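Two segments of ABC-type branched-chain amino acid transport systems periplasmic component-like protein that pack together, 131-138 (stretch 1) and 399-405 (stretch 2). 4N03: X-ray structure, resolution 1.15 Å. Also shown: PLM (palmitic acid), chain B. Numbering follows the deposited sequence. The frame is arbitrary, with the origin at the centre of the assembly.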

# COMPACT_ATOMS: atom_id res chain seq x y z
N TRP A 131 0.14 -0.37 -5.31
CA TRP A 131 1.16 -1.35 -5.61
C TRP A 131 1.00 -2.04 -6.97
O TRP A 131 1.49 -3.13 -7.18
N THR A 132 0.32 -1.37 -7.89
CA THR A 132 0.27 -1.87 -9.23
C THR A 132 1.63 -1.78 -9.92
O THR A 132 2.39 -0.84 -9.78
N THR A 133 1.87 -2.75 -10.82
CA THR A 133 3.02 -2.71 -11.71
C THR A 133 2.91 -1.56 -12.70
O THR A 133 3.92 -1.15 -13.27
N ALA A 134 1.71 -1.00 -12.87
CA ALA A 134 1.56 0.13 -13.75
C ALA A 134 2.32 1.35 -13.29
O ALA A 134 2.49 2.29 -14.05
N LEU A 135 2.78 1.37 -12.03
CA LEU A 135 3.55 2.47 -11.47
C LEU A 135 5.05 2.22 -11.43
O LEU A 135 5.78 3.12 -11.05
N LEU A 136 5.49 1.02 -11.81
CA LEU A 136 6.90 0.78 -12.04
C LEU A 136 7.35 1.48 -13.30
O LEU A 136 6.52 1.87 -14.15
N GLY A 137 8.65 1.66 -13.43
CA GLY A 137 9.22 2.25 -14.65
C GLY A 137 9.31 3.74 -14.65
O GLY A 137 9.62 4.35 -15.67
N SER A 138 9.08 4.37 -13.51
CA SER A 138 9.25 5.83 -13.42
C SER A 138 10.27 6.18 -12.38
O SER A 138 10.09 5.83 -11.20
N GLN A 399 8.29 -12.74 -14.31
CA GLN A 399 8.59 -11.51 -15.03
C GLN A 399 7.60 -10.43 -14.72
O GLN A 399 6.43 -10.54 -15.05
N VAL A 400 8.06 -9.39 -14.02
CA VAL A 400 7.16 -8.37 -13.54
C VAL A 400 7.04 -7.31 -14.65
O VAL A 400 8.05 -6.77 -15.10
N PRO A 401 5.82 -6.99 -15.10
CA PRO A 401 5.69 -5.97 -16.13
C PRO A 401 6.03 -4.59 -15.60
O PRO A 401 5.87 -4.32 -14.38
N VAL A 402 6.50 -3.69 -16.45
CA VAL A 402 6.98 -2.41 -16.07
C VAL A 402 6.15 -1.33 -16.69
O VAL A 402 6.21 -1.08 -17.88
N GLY A 403 5.31 -0.68 -15.87
CA GLY A 403 4.48 0.43 -16.32
C GLY A 403 3.13 0.07 -16.93
O GLY A 403 2.41 0.94 -17.36
N THR A 404 2.81 -1.23 -16.94
CA THR A 404 1.54 -1.76 -17.34
C THR A 404 1.19 -2.90 -16.40
O THR A 404 2.04 -3.28 -15.58
N PHE A 405 0.02 -3.49 -16.54
CA PHE A 405 -0.34 -4.76 -15.91
C PHE A 405 -0.98 -5.63 -16.96
O PHE A 405 -1.11 -6.83 -16.68
OXT PHE A 405 -1.44 -5.13 -18.02

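The C-terminal stretch 399-405 lies against the turn formed by 131-138, whose residues 133-135 make a short 3-10 segment. The two are more than 260 residues apart in sequence and bury 384 Å² between them. Their backbones come closest at Ala-134 and Gly-403, where the CA atoms are 3.9 Å apart.

Thr-133 is the polar centre of the contact and has the largest area covered by the opposing stretch. Its CA-to-CB bond points toward stretch 2, and the p rotamer (chi1 53°) brings OG1 to the backbone carbonyl of Thr-404, where it donates a short hydrogen bond, OG1 to O, of 2.7 Å. The main chain of the same residue supplies a second link: Gly-403 N donates to Thr-133 O at 3.0 Å. Thr-133 O also accepts from Leu-136 N (3.1 Å), so it serves both the local turn and stretch 2. Leu-136 O lies 3.3 Å from Gly-403 N, but the angle is too poor for a hydrogen bond. A weaker CA-H...O contact joins Gly-403 CA to Ala-134 O at 3.5 Å.

Within stretch 1, Thr-132 adopts the t rotamer and its OG1 accepts a hydrogen bond from Ala-134 N (3.1 Å), while Thr-132 O accepts from Leu-135 N (3.2 Å). These bonds brace the turn that presents Thr-133. Although Thr-132 also points toward stretch 2, it makes only a peripheral approach, with OG1 4.5 Å from Phe-405 CB.

Van der Waals contacts, several of them apolar, extend from the methyl branch of Thr-133 and beyond. Its methyl CG2 meets Val-400 CG1 at 3.6 Å, and the same valine methyl lies 3.8 Å from Leu-136 CD1. Leu-136, pointing toward stretch 2 in an m,t conformation, thus shares Val-400 (t) with the threonine; its CD1 also approaches Pro-401 O at 3.7 Å. The proline ring, C-gamma endo, sets its CG 3.6 Å from Thr-133 OG1, and Phe-405 CB comes equally near that hydroxyl. The phenylalanine is in the p rotamer, and the end of its side chain leads away from stretch 1. Val-402 (t) directs CG1 to the backbone of Gly-137, 3.4 Å from its CA, and lies 4.3 Å from Leu-136 CB through the same methyl. The Ala-134 CA-to-CB bond points sideways, and its CB lies 4.1 Å from Gly-403 O.

Two glycines lie in the contact, and Gly-137 allows a close fit. There a CB would fall 2.8 Å from Val-402 CG1, a clash, and the backbone angles would also jam it against the preceding carbonyl. At Gly-403, a CB would point away from stretch 1, but the backbone angles by themselves call for glycine.

Leu-135, Ser-138 and Trp-131 make no contact with stretch 2. Leu-135 (m,t) points away, and Ser-138 does not reach that far. Trp-131 (m) instead borders the bound palmitic acid, its CZ2 3.7 Å from PLM CF, and its NE1 is hydrogen-bonded elsewhere in the structure.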

# COMPACT_ATOMS: atom_id res chain seq x y z
CB TRP A 131 1.30 -2.33 -4.43
CG TRP A 131 1.76 -1.62 -3.20
CD1 TRP A 131 3.03 -1.28 -2.97
CD2 TRP A 131 0.98 -1.02 -2.14
NE1 TRP A 131 3.15 -0.54 -1.82
CE2 TRP A 131 1.88 -0.33 -1.31
CE3 TRP A 131 -0.38 -0.96 -1.83
CZ2 TRP A 131 1.47 0.36 -0.16
CZ3 TRP A 131 -0.77 -0.29 -0.71
CH2 TRP A 131 0.14 0.36 0.12
CB THR A 132 -0.78 -1.08 -10.03
OG1 THR A 132 -0.89 -1.66 -11.33
CG2 THR A 132 -0.46 0.38 -10.20
CB THR A 133 3.16 -4.03 -12.47
OG1 THR A 133 1.92 -4.34 -13.11
CG2 THR A 133 3.49 -5.14 -11.51
CB ALA A 134 0.10 0.42 -13.99
CB LEU A 135 3.01 2.87 -10.09
CG LEU A 135 1.56 3.35 -10.12
CD1 LEU A 135 1.04 3.58 -8.73
CD2 LEU A 135 1.35 4.59 -11.01
CB LEU A 136 7.20 -0.72 -12.14
CG LEU A 136 6.97 -1.53 -10.85
CD1 LEU A 136 7.28 -2.99 -11.18
CD2 LEU A 136 7.87 -1.04 -9.71
CB SER A 138 7.98 6.52 -13.00
OG SER A 138 8.36 7.90 -12.73
CB GLN A 399 8.59 -11.78 -16.54
CG GLN A 399 9.50 -12.86 -16.99
CD GLN A 399 10.91 -12.56 -16.61
OE1 GLN A 399 11.55 -11.73 -17.28
NE2 GLN A 399 11.44 -13.22 -15.59
CB VAL A 400 7.68 -7.72 -12.23
CG1 VAL A 400 6.72 -6.67 -11.77
CG2 VAL A 400 7.86 -8.79 -11.17
CB PRO A 401 4.21 -6.06 -16.54
CG PRO A 401 3.55 -6.59 -15.32
CD PRO A 401 4.53 -7.56 -14.73
CB VAL A 402 8.46 -2.25 -16.48
CG1 VAL A 402 8.95 -0.87 -16.06
CG2 VAL A 402 9.30 -3.33 -15.82
CB THR A 404 1.63 -2.33 -18.78
OG1 THR A 404 2.61 -3.38 -18.81
CG2 THR A 404 1.99 -1.26 -19.80
CB PHE A 405 -1.30 -4.58 -14.70
CG PHE A 405 -2.71 -4.22 -15.08
CD1 PHE A 405 -3.66 -5.19 -15.29
CD2 PHE A 405 -3.09 -2.92 -15.24
CE1 PHE A 405 -4.94 -4.87 -15.69
CE2 PHE A 405 -4.37 -2.59 -15.65
CZ PHE A 405 -5.30 -3.56 -15.87
C1 PLM B . -5.14 0.57 -4.96
O1 PLM B . -3.98 0.21 -5.27
O2 PLM B . -5.85 1.34 -5.65
C2 PLM B . -5.67 0.21 -3.59
C3 PLM B . -5.07 1.26 -2.56
C4 PLM B . -5.34 0.89 -1.12
C5 PLM B . -4.82 1.91 -0.16
C6 PLM B . -4.93 1.61 1.35
C7 PLM B . -3.67 0.93 1.85
C8 PLM B . -3.71 0.42 3.27
C9 PLM B . -2.38 0.03 3.86
CA PLM B . -1.96 -1.45 3.65
CB PLM B . -0.44 -1.59 4.05
CC PLM B . 0.38 -2.26 2.91
CD PLM B . 1.87 -1.97 2.96
CE PLM B . 2.72 -2.56 1.85
CF PLM B . 3.99 -1.72 1.63
CG PLM B . 5.15 -2.08 2.55